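Local coordinates for protein multicopper oxidase (Arthrobacter sp. FB24, PDB 3GDC) that probably oxidises phenolic substrates at a mononuclear copper site and passes the electrons to a copper cluster that reduces dioxygen to water, as laccases do, at residues Ala15-Phe20 with Asp163-Val168; Arg32-Trp37 with Gly73-Ile78; Phe46-Gly51 with Asn186-His191; Glu156-Ala161 with Arg206-Asn211. All coordinates share one frame; numbering follows the deposited sequence.

The four contacts trace how a two-domain multicopper oxidase, probably a pair of cupredoxin-like beta sandwiches, is tied together. Interactions 1 and 4 are close neighbours, their centres about 11 Å apart, because strands 163-172 and 205-211 adjoin in one sheet; the carboxylate of Glu164 hydrogen-bonds His208 between them. Interaction 3, centred about 17 Å from interaction 1, touches it through Asn186, whose amide bonds Val166 O and Val168 N. Interaction 2 lies within the first sheet; interaction 3, about 33 Å away between centres, uses the far part of the same strand 33-49. Along the chain, interaction 2 closes before interaction 4 opens, whereas interaction 3 interlaces with all the others, binding early segments to late.

Interaction 1 (Ala15-Phe20 with Asp163-Val168); sequences AILRDF and DEMVMV
Arg18 reaches Asp163 at the start of strand 163-172, the two side chains crossing at about a right angle, and its path can be followed atom by atom. CG, turned anti to the carbonyl carbon (chi1 -67°), passes 3.9 Å from Glu164 O, and from there the chain runs extended to NE. CD stays beside the carboxylate of Asp163, and the guanidinium then grips that carboxylate side-on: NE donates to OD1 at 3.0 Å while NH2 donates to OD2, also at 3.0 Å. Both oxygens use their syn lone pairs, and the two flat groups are nearly coplanar, 19° apart, which makes this a textbook bidentate salt bridge that fixes the rotation of each group. NH2 also has the methyl CE of Met165 at 3.5 Å. An alanine here would probably leave the Asp163 carboxylate without this paired charge and free to turn.

The backbone adds a second hold, for Val166 N donates to Leu17 O at 2.8 Å. Beside it, Leu17 lies alongside the two methionines, its CG 3.9 Å from Met165 CB and its CD1 on Met167 CE. Phe20 turns its ring edge to the strand, CE2 standing 3.5 Å from Glu164 O.

Helix 13-18 and the turn after it thus lie against strand 163-172, which pairs on another side with strand 205-211. Val197 of strand 197-200 touches Leu17, Arg18 and Met165, while Thr67 of strand 67-71 meets both Phe20 and Val166.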
loop_
_atom_site.group_PDB
_atom_site.type_symbol
_atom_site.label_atom_id
_atom_site.label_comp_id
_atom_site.label_asym_id
_atom_site.label_seq_id
_atom_site.Cartn_x
_atom_site.Cartn_y
_atom_site.Cartn_z
ATOM N N ALA A 15 26.605 12.786 1.431
ATOM C CA ALA A 15 26.711 13.796 0.383
ATOM C C ALA A 15 25.469 13.758 -0.517
ATOM O O ALA A 15 24.870 14.804 -0.823
ATOM C CB ALA A 15 27.969 13.572 -0.428
ATOM N N ILE A 16 25.073 12.549 -0.905
ATOM C CA ILE A 16 23.890 12.334 -1.756
ATOM C C ILE A 16 22.631 12.932 -1.125
ATOM O O ILE A 16 21.788 13.524 -1.811
ATOM C CB ILE A 16 23.708 10.825 -2.060
ATOM C CG1 ILE A 16 24.840 10.363 -2.986
ATOM C CG2 ILE A 16 22.317 10.537 -2.674
ATOM C CD1 ILE A 16 24.791 8.895 -3.379
ATOM N N LEU A 17 22.527 12.788 0.196
ATOM C CA LEU A 17 21.385 13.254 0.958
ATOM C C LEU A 17 21.017 14.715 0.660
ATOM O O LEU A 17 19.834 15.064 0.615
ATOM C CB LEU A 17 21.670 13.069 2.450
ATOM C CG LEU A 17 20.607 13.316 3.503
ATOM C CD1 LEU A 17 19.509 12.249 3.402
ATOM C CD2 LEU A 17 21.304 13.258 4.855
ATOM N N ARG A 18 22.019 15.555 0.422
ATOM C CA ARG A 18 21.771 16.982 0.234
ATOM C C ARG A 18 22.289 17.559 -1.090
ATOM O O ARG A 18 22.276 18.774 -1.288
ATOM C CB ARG A 18 22.323 17.765 1.422
ATOM C CG ARG A 18 21.592 17.488 2.728
ATOM C CD ARG A 18 22.158 18.352 3.842
ATOM N NE ARG A 18 21.462 18.152 5.114
ATOM C CZ ARG A 18 21.844 17.307 6.064
ATOM N NH1 ARG A 18 22.929 16.561 5.907
ATOM N NH2 ARG A 18 21.134 17.216 7.184
ATOM N N ASP A 19 22.695 16.681 -2.004
ATOM C CA ASP A 19 23.240 17.101 -3.301
ATOM C C ASP A 19 22.130 17.214 -4.365
ATOM O O ASP A 19 21.828 16.251 -5.062
ATOM C CB ASP A 19 24.338 16.116 -3.741
ATOM C CG ASP A 19 25.048 16.536 -5.028
ATOM O OD1 ASP A 19 24.704 17.587 -5.610
ATOM O OD2 ASP A 19 25.970 15.803 -5.448
ATOM N N PHE A 20 21.546 18.402 -4.488
ATOM C CA PHE A 20 20.573 18.688 -5.538
ATOM C C PHE A 20 21.308 19.309 -6.725
ATOM O O PHE A 20 21.863 20.414 -6.630
ATOM C CB PHE A 20 19.458 19.595 -5.013
ATOM C CG PHE A 20 18.619 18.943 -3.945
ATOM C CD1 PHE A 20 17.508 18.186 -4.289
ATOM C CD2 PHE A 20 18.977 19.050 -2.603
ATOM C CE1 PHE A 20 16.739 17.562 -3.306
ATOM C CE2 PHE A 20 18.225 18.424 -1.611
ATOM C CZ PHE A 20 17.103 17.681 -1.963
ATOM N N ASP A 163 15.935 22.672 6.048
ATOM C CA ASP A 163 16.864 21.598 5.679
ATOM C C ASP A 163 16.159 20.654 4.707
ATOM O O ASP A 163 15.263 19.917 5.103
ATOM C CB ASP A 163 17.330 20.837 6.935
ATOM C CG ASP A 163 18.514 19.893 6.674
ATOM O OD1 ASP A 163 18.932 19.697 5.509
ATOM O OD2 ASP A 163 19.042 19.332 7.666
ATOM N N GLU A 164 16.550 20.690 3.440
ATOM C CA GLU A 164 15.919 19.851 2.425
ATOM C C GLU A 164 16.856 18.723 2.036
ATOM O O GLU A 164 18.073 18.918 1.886
ATOM C CB GLU A 164 15.544 20.679 1.197
ATOM C CG GLU A 164 14.532 20.016 0.249
ATOM C CD GLU A 164 13.842 21.041 -0.634
ATOM O OE1 GLU A 164 14.148 22.244 -0.465
ATOM O OE2 GLU A 164 12.999 20.666 -1.480
ATOM N N MET A 165 16.293 17.534 1.889
ATOM C CA MET A 165 17.101 16.356 1.603
ATOM C C MET A 165 16.366 15.352 0.718
ATOM O O MET A 165 15.146 15.452 0.518
ATOM C CB MET A 165 17.581 15.693 2.901
ATOM C CG MET A 165 16.511 15.491 3.928
ATOM S SD MET A 165 17.173 14.868 5.497
ATOM C CE MET A 165 17.890 16.335 6.185
ATOM N N VAL A 166 17.137 14.413 0.173
ATOM C CA VAL A 166 16.618 13.344 -0.672
ATOM C C VAL A 166 17.047 11.983 -0.124
ATOM O O VAL A 166 18.198 11.780 0.271
ATOM C CB VAL A 166 17.005 13.514 -2.193
ATOM C CG1 VAL A 166 18.516 13.591 -2.406
ATOM C CG2 VAL A 166 16.382 12.414 -3.054
ATOM N N MET A 167 16.090 11.062 -0.100
ATOM C CA MET A 167 16.325 9.699 0.365
ATOM C C MET A 167 15.782 8.696 -0.643
ATOM O O MET A 167 14.558 8.595 -0.844
ATOM C CB MET A 167 15.654 9.485 1.728
ATOM C CG MET A 167 16.318 10.278 2.837
ATOM S SD MET A 167 15.674 9.796 4.445
ATOM C CE MET A 167 16.817 10.703 5.511
ATOM N N VAL A 168 16.690 7.953 -1.267
ATOM C CA VAL A 168 16.308 6.922 -2.224
ATOM C C VAL A 168 16.493 5.548 -1.563
ATOM O O VAL A 168 17.602 5.184 -1.140
ATOM C CB VAL A 168 17.115 7.003 -3.539
ATOM C CG1 VAL A 168 16.652 5.923 -4.512
ATOM C CG2 VAL A 168 17.003 8.413 -4.178
#

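Interaction 2 (Arg32-Trp37 with Gly73-Ile78); sequences RTLREW and GDALRI
Arg35 and Asp74 meet with their flat groups 29° apart, and a single carboxylate oxygen takes the whole grip. A bend at chi3 (-64°) turns NE of Arg35 toward Asp74, whose OD2 accepts from Arg35 NE at 2.9 Å and from Arg35 NH2 at 3.0 Å, both from the same face of the carboxylate; Arg71 N is a further donor. The other oxygen, OD1, is held by two waters, which also bond Thr33 through its OG1 and its backbone N. Arg35 NH1 turns to Arg22 O.

Beneath these side chains, strands 33-37 and 75-78 run parallel with their axes 4.8 Å apart, consistent with a cupredoxin-like sandwich. Backbone bonds join Thr33, Arg35 and Trp37 to Ala75 and Arg77.

On the face bearing Leu34 and Ala75, Leu34 CD2 sits 3.6 Å above the centre of the Arg77 guanidinium. Glu36 runs alongside Arg77 with its carboxylate plane at 77° to that guanidinium, and its OE1 bonds His79 instead. On the other face, Leu76 CD2 lies at the edge of the Trp37 ring, 4.0 Å from CH2, while NE1 bonds Asp21 O. Arg32 NH1 donates to Gly73 O at 2.8 Å and also salt-bridges Asp122.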
loop_
_atom_site.group_PDB
_atom_site.type_symbol
_atom_site.label_atom_id
_atom_site.label_comp_id
_atom_site.label_asym_id
_atom_site.label_seq_id
_atom_site.Cartn_x
_atom_site.Cartn_y
_atom_site.Cartn_z
ATOM N N ARG A 32 12.453 32.050 -20.141
ATOM C CA ARG A 32 12.602 30.779 -19.419
ATOM C C ARG A 32 14.053 30.338 -19.248
ATOM O O ARG A 32 14.930 30.703 -20.030
ATOM C CB ARG A 32 11.834 29.657 -20.118
ATOM C CG ARG A 32 10.321 29.749 -20.026
ATOM C CD ARG A 32 9.696 28.393 -20.331
ATOM N NE ARG A 32 10.004 27.928 -21.684
ATOM C CZ ARG A 32 10.174 26.654 -22.028
ATOM N NH1 ARG A 32 10.082 25.689 -21.116
ATOM N NH2 ARG A 32 10.450 26.339 -23.289
ATOM N N THR A 33 14.275 29.511 -18.229
ATOM C CA THR A 33 15.574 28.912 -17.967
ATOM C C THR A 33 15.734 27.620 -18.765
ATOM O O THR A 33 14.819 26.785 -18.811
ATOM C CB THR A 33 15.730 28.618 -16.459
ATOM O OG1 THR A 33 15.720 29.855 -15.738
ATOM C CG2 THR A 33 17.022 27.879 -16.159
ATOM N N LEU A 34 16.881 27.491 -19.424
ATOM C CA LEU A 34 17.294 26.240 -20.043
ATOM C C LEU A 34 18.298 25.573 -19.113
ATOM O O LEU A 34 19.362 26.125 -18.832
ATOM C CB LEU A 34 17.918 26.485 -21.421
ATOM C CG LEU A 34 18.502 25.256 -22.136
ATOM C CD1 LEU A 34 17.416 24.236 -22.508
ATOM C CD2 LEU A 34 19.287 25.669 -23.375
ATOM N N ARG A 35 17.957 24.381 -18.631
ATOM C CA ARG A 35 18.764 23.711 -17.621
ATOM C C ARG A 35 19.275 22.398 -18.204
ATOM O O ARG A 35 18.491 21.625 -18.750
ATOM C CB ARG A 35 17.897 23.468 -16.380
ATOM C CG ARG A 35 18.644 23.115 -15.135
ATOM C CD ARG A 35 17.668 22.934 -13.963
ATOM N NE ARG A 35 16.957 24.162 -13.604
ATOM C CZ ARG A 35 17.429 25.117 -12.804
ATOM N NH1 ARG A 35 18.627 25.007 -12.244
ATOM N NH2 ARG A 35 16.685 26.191 -12.551
ATOM N N GLU A 36 20.577 22.155 -18.103
ATOM C CA GLU A 36 21.203 21.000 -18.770
ATOM C C GLU A 36 22.131 20.183 -17.884
ATOM O O GLU A 36 22.833 20.714 -17.029
ATOM C CB GLU A 36 21.985 21.440 -20.012
ATOM C CG GLU A 36 21.214 22.369 -20.917
ATOM C CD GLU A 36 22.039 22.828 -22.082
ATOM O OE1 GLU A 36 22.401 21.973 -22.916
ATOM O OE2 GLU A 36 22.320 24.045 -22.161
ATOM N N TRP A 37 22.156 18.876 -18.124
ATOM C CA TRP A 37 23.048 17.995 -17.389
ATOM C C TRP A 37 23.709 17.025 -18.340
ATOM O O TRP A 37 23.124 16.653 -19.359
ATOM C CB TRP A 37 22.271 17.161 -16.371
ATOM C CG TRP A 37 21.555 17.897 -15.292
ATOM C CD1 TRP A 37 22.025 18.175 -14.048
ATOM C CD2 TRP A 37 20.208 18.393 -15.335
ATOM N NE1 TRP A 37 21.066 18.828 -13.316
ATOM C CE2 TRP A 37 19.939 18.973 -14.078
ATOM C CE3 TRP A 37 19.207 18.412 -16.317
ATOM C CZ2 TRP A 37 18.711 19.563 -13.769
ATOM C CZ3 TRP A 37 17.981 18.998 -16.013
ATOM C CH2 TRP A 37 17.743 19.560 -14.744
ATOM N N GLY A 73 8.363 24.395 -15.182
ATOM C CA GLY A 73 8.357 25.135 -16.444
ATOM C C GLY A 73 9.688 25.310 -17.149
ATOM O O GLY A 73 9.704 25.730 -18.314
ATOM N N ASP A 74 10.805 24.999 -16.468
ATOM C CA ASP A 74 12.144 25.058 -17.079
ATOM C C ASP A 74 12.201 24.150 -18.299
ATOM O O ASP A 74 11.517 23.120 -18.351
ATOM C CB ASP A 74 13.257 24.596 -16.111
ATOM C CG ASP A 74 13.560 25.586 -14.986
ATOM O OD1 ASP A 74 13.075 26.748 -14.972
ATOM O OD2 ASP A 74 14.318 25.173 -14.077
ATOM N N ALA A 75 13.010 24.538 -19.287
ATOM C CA ALA A 75 13.299 23.677 -20.418
ATOM C C ALA A 75 14.501 22.826 -20.027
ATOM O O ALA A 75 15.530 23.360 -19.598
ATOM C CB ALA A 75 13.604 24.510 -21.669
ATOM N N LEU A 76 14.367 21.508 -20.160
ATOM C CA LEU A 76 15.412 20.578 -19.701
ATOM C C LEU A 76 16.084 19.831 -20.841
ATOM O O LEU A 76 15.430 19.440 -21.814
ATOM C CB LEU A 76 14.842 19.557 -18.693
ATOM C CG LEU A 76 14.013 20.073 -17.508
ATOM C CD1 LEU A 76 13.666 18.921 -16.559
ATOM C CD2 LEU A 76 14.729 21.178 -16.747
ATOM N N ARG A 77 17.390 19.634 -20.698
ATOM C CA ARG A 77 18.172 18.800 -21.606
ATOM C C ARG A 77 19.076 17.892 -20.789
ATOM O O ARG A 77 19.898 18.367 -19.992
ATOM C CB ARG A 77 19.024 19.652 -22.554
ATOM C CG ARG A 77 18.221 20.442 -23.567
ATOM C CD ARG A 77 19.142 21.165 -24.535
ATOM N NE ARG A 77 18.383 22.093 -25.369
ATOM C CZ ARG A 77 18.919 23.087 -26.070
ATOM N NH1 ARG A 77 20.231 23.306 -26.042
ATOM N NH2 ARG A 77 18.136 23.872 -26.794
ATOM N N ILE A 78 18.915 16.587 -20.982
ATOM C CA ILE A 78 19.806 15.610 -20.372
ATOM C C ILE A 78 20.620 14.952 -21.462
ATOM O O ILE A 78 20.077 14.214 -22.279
ATOM C CB ILE A 78 19.023 14.537 -19.585
ATOM C CG1 ILE A 78 18.205 15.186 -18.455
ATOM C CG2 ILE A 78 19.960 13.448 -19.082
ATOM C CD1 ILE A 78 19.007 15.607 -17.290
HETATM O O HOH W 1 14.399 28.479 -13.392
HETATM O O HOH W 2 12.060 28.650 -16.608
#

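Interaction 3 (Phe46-Gly51 with Asn186-His191); sequences FEIAPG and NGLPFH
Pro189 presses its ring against the carbonyl of Ile48, and this is the tight part of the contact: CD stands 3.3 Å from Ile48 O, and CG lies only a little farther off at 3.7 Å. Pro189 owes that position to a type II beta turn from Leu188 to His191, closed by the bond from His191 N to Leu188 O, in which it takes the second place. Next to it the packing is looser. With CG of Leu188 anti to the carbonyl carbon (chi1 -62°), its CD2 is the atom that comes nearest the strand backbone, 4.0 Å from Glu47 O and 4.1 Å from Ile48 CA, while its distance to CG2 of Ile48 is 4.5 Å. No direct hydrogen bond joins the two segments. Instead a single water links two carbonyls, donating to Ile48 O at 2.7 Å and to Pro189 O at 2.9 Å.

The pairing joins the end of strand 33-49 to the loop before helix 191-194, probably in the first and second cupredoxin-like domains, and it is consistent with an interface between them. Phe182 of strand 182-185 touches both Ile48 and Pro189, Phe54 of strand 52-59 packs on Ile48, and Pro13 of helix 13-18 lies against Leu188.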
loop_
_atom_site.group_PDB
_atom_site.type_symbol
_atom_site.label_atom_id
_atom_site.label_comp_id
_atom_site.label_asym_id
_atom_site.label_seq_id
_atom_site.Cartn_x
_atom_site.Cartn_y
_atom_site.Cartn_z
ATOM N N PHE A 46 31.143 -1.398 -6.466
ATOM C CA PHE A 46 30.890 -0.704 -5.210
ATOM C C PHE A 46 30.983 -1.709 -4.068
ATOM O O PHE A 46 30.397 -2.786 -4.144
ATOM C CB PHE A 46 29.492 -0.082 -5.210
ATOM C CG PHE A 46 29.266 0.924 -6.315
ATOM C CD1 PHE A 46 29.643 2.254 -6.149
ATOM C CD2 PHE A 46 28.656 0.543 -7.509
ATOM C CE1 PHE A 46 29.423 3.207 -7.169
ATOM C CE2 PHE A 46 28.438 1.476 -8.539
ATOM C CZ PHE A 46 28.810 2.809 -8.363
ATOM N N GLU A 47 31.722 -1.362 -3.018
ATOM C CA GLU A 47 31.749 -2.203 -1.827
ATOM C C GLU A 47 30.618 -1.797 -0.891
ATOM O O GLU A 47 30.754 -0.852 -0.120
ATOM C CB GLU A 47 33.112 -2.132 -1.123
ATOM C CG GLU A 47 33.201 -3.114 0.047
ATOM C CD GLU A 47 34.620 -3.354 0.537
ATOM O OE1 GLU A 47 35.566 -2.693 0.062
ATOM O OE2 GLU A 47 34.783 -4.225 1.413
ATOM N N ILE A 48 29.497 -2.518 -0.967
ATOM C CA ILE A 48 28.283 -2.129 -0.240
ATOM C C ILE A 48 28.224 -2.644 1.201
ATOM O O ILE A 48 27.572 -2.045 2.068
ATOM C CB ILE A 48 26.999 -2.521 -1.016
ATOM C CG1 ILE A 48 27.031 -4.001 -1.415
ATOM C CG2 ILE A 48 26.849 -1.615 -2.258
ATOM C CD1 ILE A 48 25.667 -4.631 -1.664
ATOM N N ALA A 49 28.900 -3.765 1.434
ATOM C CA ALA A 49 29.054 -4.360 2.752
ATOM C C ALA A 49 30.508 -4.844 2.831
ATOM O O ALA A 49 31.118 -5.109 1.789
ATOM C CB ALA A 49 28.080 -5.516 2.922
ATOM N N PRO A 50 31.085 -4.933 4.050
ATOM C CA PRO A 50 32.495 -5.349 4.109
ATOM C C PRO A 50 32.766 -6.643 3.336
ATOM O O PRO A 50 32.210 -7.699 3.660
ATOM C CB PRO A 50 32.745 -5.535 5.612
ATOM C CG PRO A 50 31.783 -4.588 6.260
ATOM C CD PRO A 50 30.540 -4.674 5.397
ATOM N N GLY A 51 33.598 -6.536 2.302
ATOM C CA GLY A 51 33.985 -7.684 1.480
ATOM C C GLY A 51 33.012 -8.072 0.382
ATOM O O GLY A 51 33.254 -9.033 -0.357
ATOM N N ASN A 186 19.995 5.752 0.155
ATOM C CA ASN A 186 21.108 6.491 -0.452
ATOM C C ASN A 186 22.417 5.746 -0.713
ATOM O O ASN A 186 23.466 6.360 -0.861
ATOM C CB ASN A 186 21.327 7.832 0.279
ATOM C CG ASN A 186 20.222 8.814 -0.005
ATOM O OD1 ASN A 186 19.362 8.552 -0.853
ATOM N ND2 ASN A 186 20.228 9.950 0.690
ATOM N N GLY A 187 22.348 4.419 -0.792
ATOM C CA GLY A 187 23.420 3.650 -1.400
ATOM C C GLY A 187 24.134 2.616 -0.557
ATOM O O GLY A 187 24.561 1.594 -1.094
ATOM N N LEU A 188 24.284 2.874 0.741
ATOM C CA LEU A 188 25.087 1.987 1.595
ATOM C C LEU A 188 24.327 1.505 2.827
ATOM O O LEU A 188 23.920 2.315 3.659
ATOM C CB LEU A 188 26.364 2.682 2.052
ATOM C CG LEU A 188 27.403 3.137 1.034
ATOM C CD1 LEU A 188 28.553 3.793 1.820
ATOM C CD2 LEU A 188 27.888 1.958 0.198
ATOM N N PRO A 189 24.142 0.184 2.945
ATOM C CA PRO A 189 23.517 -0.417 4.118
ATOM C C PRO A 189 24.119 0.127 5.419
ATOM O O PRO A 189 25.350 0.192 5.555
ATOM C CB PRO A 189 23.858 -1.894 3.953
ATOM C CG PRO A 189 23.873 -2.076 2.479
ATOM C CD PRO A 189 24.515 -0.842 1.952
ATOM N N PHE A 190 23.242 0.545 6.329
ATOM C CA PHE A 190 23.603 1.023 7.682
ATOM C C PHE A 190 24.474 2.287 7.774
ATOM O O PHE A 190 24.936 2.640 8.869
ATOM C CB PHE A 190 24.286 -0.083 8.505
ATOM C CG PHE A 190 23.496 -1.356 8.620
ATOM C CD1 PHE A 190 22.313 -1.400 9.354
ATOM C CD2 PHE A 190 23.971 -2.529 8.049
ATOM C CE1 PHE A 190 21.592 -2.592 9.480
ATOM C CE2 PHE A 190 23.260 -3.731 8.175
ATOM C CZ PHE A 190 22.075 -3.763 8.890
ATOM N N HIS A 191 24.681 2.990 6.660
ATOM C CA HIS A 191 25.508 4.205 6.692
ATOM C C HIS A 191 25.049 5.218 7.745
ATOM O O HIS A 191 25.886 5.797 8.468
ATOM C CB HIS A 191 25.590 4.856 5.303
ATOM C CG HIS A 191 26.245 6.204 5.300
ATOM N ND1 HIS A 191 27.613 6.367 5.226
ATOM C CD2 HIS A 191 25.720 7.452 5.360
ATOM C CE1 HIS A 191 27.900 7.658 5.241
ATOM N NE2 HIS A 191 26.769 8.336 5.315
HETATM O O HOH W 3 27.807 -0.560 4.321
#

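Interaction 4 (Glu156-Ala161 with Arg206-Asn211); sequences EGRPPA and RIHLIN
The guanidinium of Arg206 is sandwiched between two aliphatic groups and held at its edge by a carbonyl. Over one face, toward the rim, sits CB of Ala161, 3.7 Å above the plane; over the centre of the opposite face lies CD of Arg158, 3.8 Å from the plane. At the edge, Pro159 O is gripped end-on by both terminal nitrogens, NH2 at 2.7 Å and NH1 at 2.9 Å, a bifurcated acceptor lying in the guanidinium plane. The segment 156-161 lies in the loop between strand 147-153 and strand 163-172, probably the connector between the two cupredoxin-like domains, and Arg206 pins it to strand 205-211, probably of the second.

The side chain of Arg206 leaves the strand with CG anti to the backbone N (chi1 176°) and bends at chi3, -63°, where NE turns out of line. NE has a salt bridge of its own, to Glu257, so the cation is bound at more than one edge. An alanine here would probably leave Pro159 O without its two donors and Glu257 without its mate, and open a gap between Arg158 CD and Ala161.

Arg158 brings a second positive charge close, its guanidinium turned 58° against that of Arg206. The nearby Glu153, which forms a salt bridge with Arg158 NH1, is likely to ease the repulsion, as is Glu257. His208, further along the strand, bonds Glu164 through NE2 and Thr128 through ND1, and Arg158 NH1 lies at its ring edge, 4.2 Å from His208 CE1.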
loop_
_atom_site.group_PDB
_atom_site.type_symbol
_atom_site.label_atom_id
_atom_site.label_comp_id
_atom_site.label_asym_id
_atom_site.label_seq_id
_atom_site.Cartn_x
_atom_site.Cartn_y
_atom_site.Cartn_z
ATOM N N GLU A 156 4.914 28.399 -7.616
ATOM C CA GLU A 156 4.258 29.102 -6.513
ATOM C C GLU A 156 3.597 28.166 -5.495
ATOM O O GLU A 156 2.863 27.244 -5.868
ATOM C CB GLU A 156 3.245 30.112 -7.069
ATOM C CG GLU A 156 3.848 31.504 -7.336
ATOM C CD GLU A 156 3.547 32.056 -8.729
ATOM O OE1 GLU A 156 2.903 31.347 -9.541
ATOM O OE2 GLU A 156 3.974 33.205 -9.014
ATOM N N GLY A 157 3.890 28.394 -4.214
ATOM C CA GLY A 157 3.120 27.790 -3.130
ATOM C C GLY A 157 3.813 26.954 -2.063
ATOM O O GLY A 157 3.144 26.492 -1.134
ATOM N N ARG A 158 5.129 26.753 -2.165
ATOM C CA ARG A 158 5.837 25.901 -1.185
ATOM C C ARG A 158 6.793 26.650 -0.235
ATOM O O ARG A 158 7.855 27.124 -0.655
ATOM C CB ARG A 158 6.543 24.715 -1.868
ATOM C CG ARG A 158 6.497 23.421 -1.046
ATOM C CD ARG A 158 7.347 22.291 -1.648
ATOM N NE ARG A 158 6.622 21.441 -2.596
ATOM C CZ ARG A 158 7.211 20.728 -3.558
ATOM N NH1 ARG A 158 8.535 20.759 -3.700
ATOM N NH2 ARG A 158 6.484 19.978 -4.382
ATOM N N PRO A 159 6.414 26.751 1.057
ATOM C CA PRO A 159 7.200 27.448 2.094
ATOM C C PRO A 159 8.648 26.957 2.158
ATOM O O PRO A 159 8.892 25.766 1.959
ATOM C CB PRO A 159 6.477 27.078 3.392
ATOM C CG PRO A 159 5.093 26.764 2.982
ATOM C CD PRO A 159 5.173 26.177 1.606
ATOM N N PRO A 160 9.602 27.861 2.447
ATOM C CA PRO A 160 11.004 27.445 2.436
ATOM C C PRO A 160 11.301 26.484 3.585
ATOM O O PRO A 160 10.870 26.722 4.716
ATOM C CB PRO A 160 11.767 28.761 2.617
ATOM C CG PRO A 160 10.823 29.640 3.345
ATOM C CD PRO A 160 9.456 29.282 2.818
ATOM N N ALA A 161 11.994 25.392 3.277
ATOM C CA ALA A 161 12.437 24.447 4.301
ATOM C C ALA A 161 13.775 24.902 4.855
ATOM O O ALA A 161 14.580 25.501 4.139
ATOM C CB ALA A 161 12.560 23.046 3.725
ATOM N N ARG A 206 12.495 18.890 5.209
ATOM C CA ARG A 206 11.704 18.425 4.080
ATOM C C ARG A 206 12.488 17.320 3.370
ATOM O O ARG A 206 13.602 17.540 2.886
ATOM C CB ARG A 206 11.388 19.583 3.105
ATOM C CG ARG A 206 10.650 19.181 1.836
ATOM C CD ARG A 206 10.191 20.400 1.001
ATOM N NE ARG A 206 9.232 21.217 1.747
ATOM C CZ ARG A 206 9.203 22.552 1.749
ATOM N NH1 ARG A 206 10.075 23.241 1.031
ATOM N NH2 ARG A 206 8.294 23.193 2.481
ATOM N N ILE A 207 11.899 16.135 3.317
ATOM C CA ILE A 207 12.563 14.982 2.730
ATOM C C ILE A 207 11.821 14.539 1.472
ATOM O O ILE A 207 10.615 14.307 1.506
ATOM C CB ILE A 207 12.606 13.788 3.730
ATOM C CG1 ILE A 207 13.245 14.204 5.059
ATOM C CG2 ILE A 207 13.341 12.582 3.103
ATOM C CD1 ILE A 207 13.036 13.172 6.197
ATOM N N HIS A 208 12.557 14.395 0.377
ATOM C CA HIS A 208 12.022 13.764 -0.820
ATOM C C HIS A 208 12.352 12.275 -0.757
ATOM O O HIS A 208 13.500 11.890 -0.951
ATOM C CB HIS A 208 12.640 14.399 -2.064
ATOM C CG HIS A 208 12.367 15.862 -2.153
ATOM N ND1 HIS A 208 11.230 16.373 -2.739
ATOM C CD2 HIS A 208 13.051 16.922 -1.663
ATOM C CE1 HIS A 208 11.240 17.689 -2.633
ATOM N NE2 HIS A 208 12.328 18.047 -1.975
ATOM N N LEU A 209 11.336 11.453 -0.513
ATOM C CA LEU A 209 11.544 10.007 -0.317
ATOM C C LEU A 209 11.076 9.236 -1.527
ATOM O O LEU A 209 9.906 9.333 -1.898
ATOM C CB LEU A 209 10.762 9.523 0.912
ATOM C CG LEU A 209 10.888 8.027 1.221
ATOM C CD1 LEU A 209 12.263 7.745 1.782
ATOM C CD2 LEU A 209 9.802 7.641 2.220
ATOM N N ILE A 210 11.981 8.463 -2.119
ATOM C CA ILE A 210 11.714 7.766 -3.370
ATOM C C ILE A 210 12.012 6.292 -3.223
ATOM O O ILE A 210 13.104 5.924 -2.796
ATOM C CB ILE A 210 12.602 8.320 -4.507
ATOM C CG1 ILE A 210 12.351 9.813 -4.674
ATOM C CG2 ILE A 210 12.370 7.552 -5.808
ATOM C CD1 ILE A 210 13.511 10.562 -5.284
ATOM N N ASN A 211 11.057 5.455 -3.629
ATOM C CA ASN A 211 11.267 4.021 -3.580
ATOM C C ASN A 211 11.627 3.439 -4.942
ATOM O O ASN A 211 10.799 3.473 -5.864
ATOM C CB ASN A 211 10.037 3.294 -3.020
ATOM C CG ASN A 211 10.309 1.817 -2.812
ATOM O OD1 ASN A 211 11.436 1.444 -2.458
ATOM N ND2 ASN A 211 9.306 0.970 -3.049
#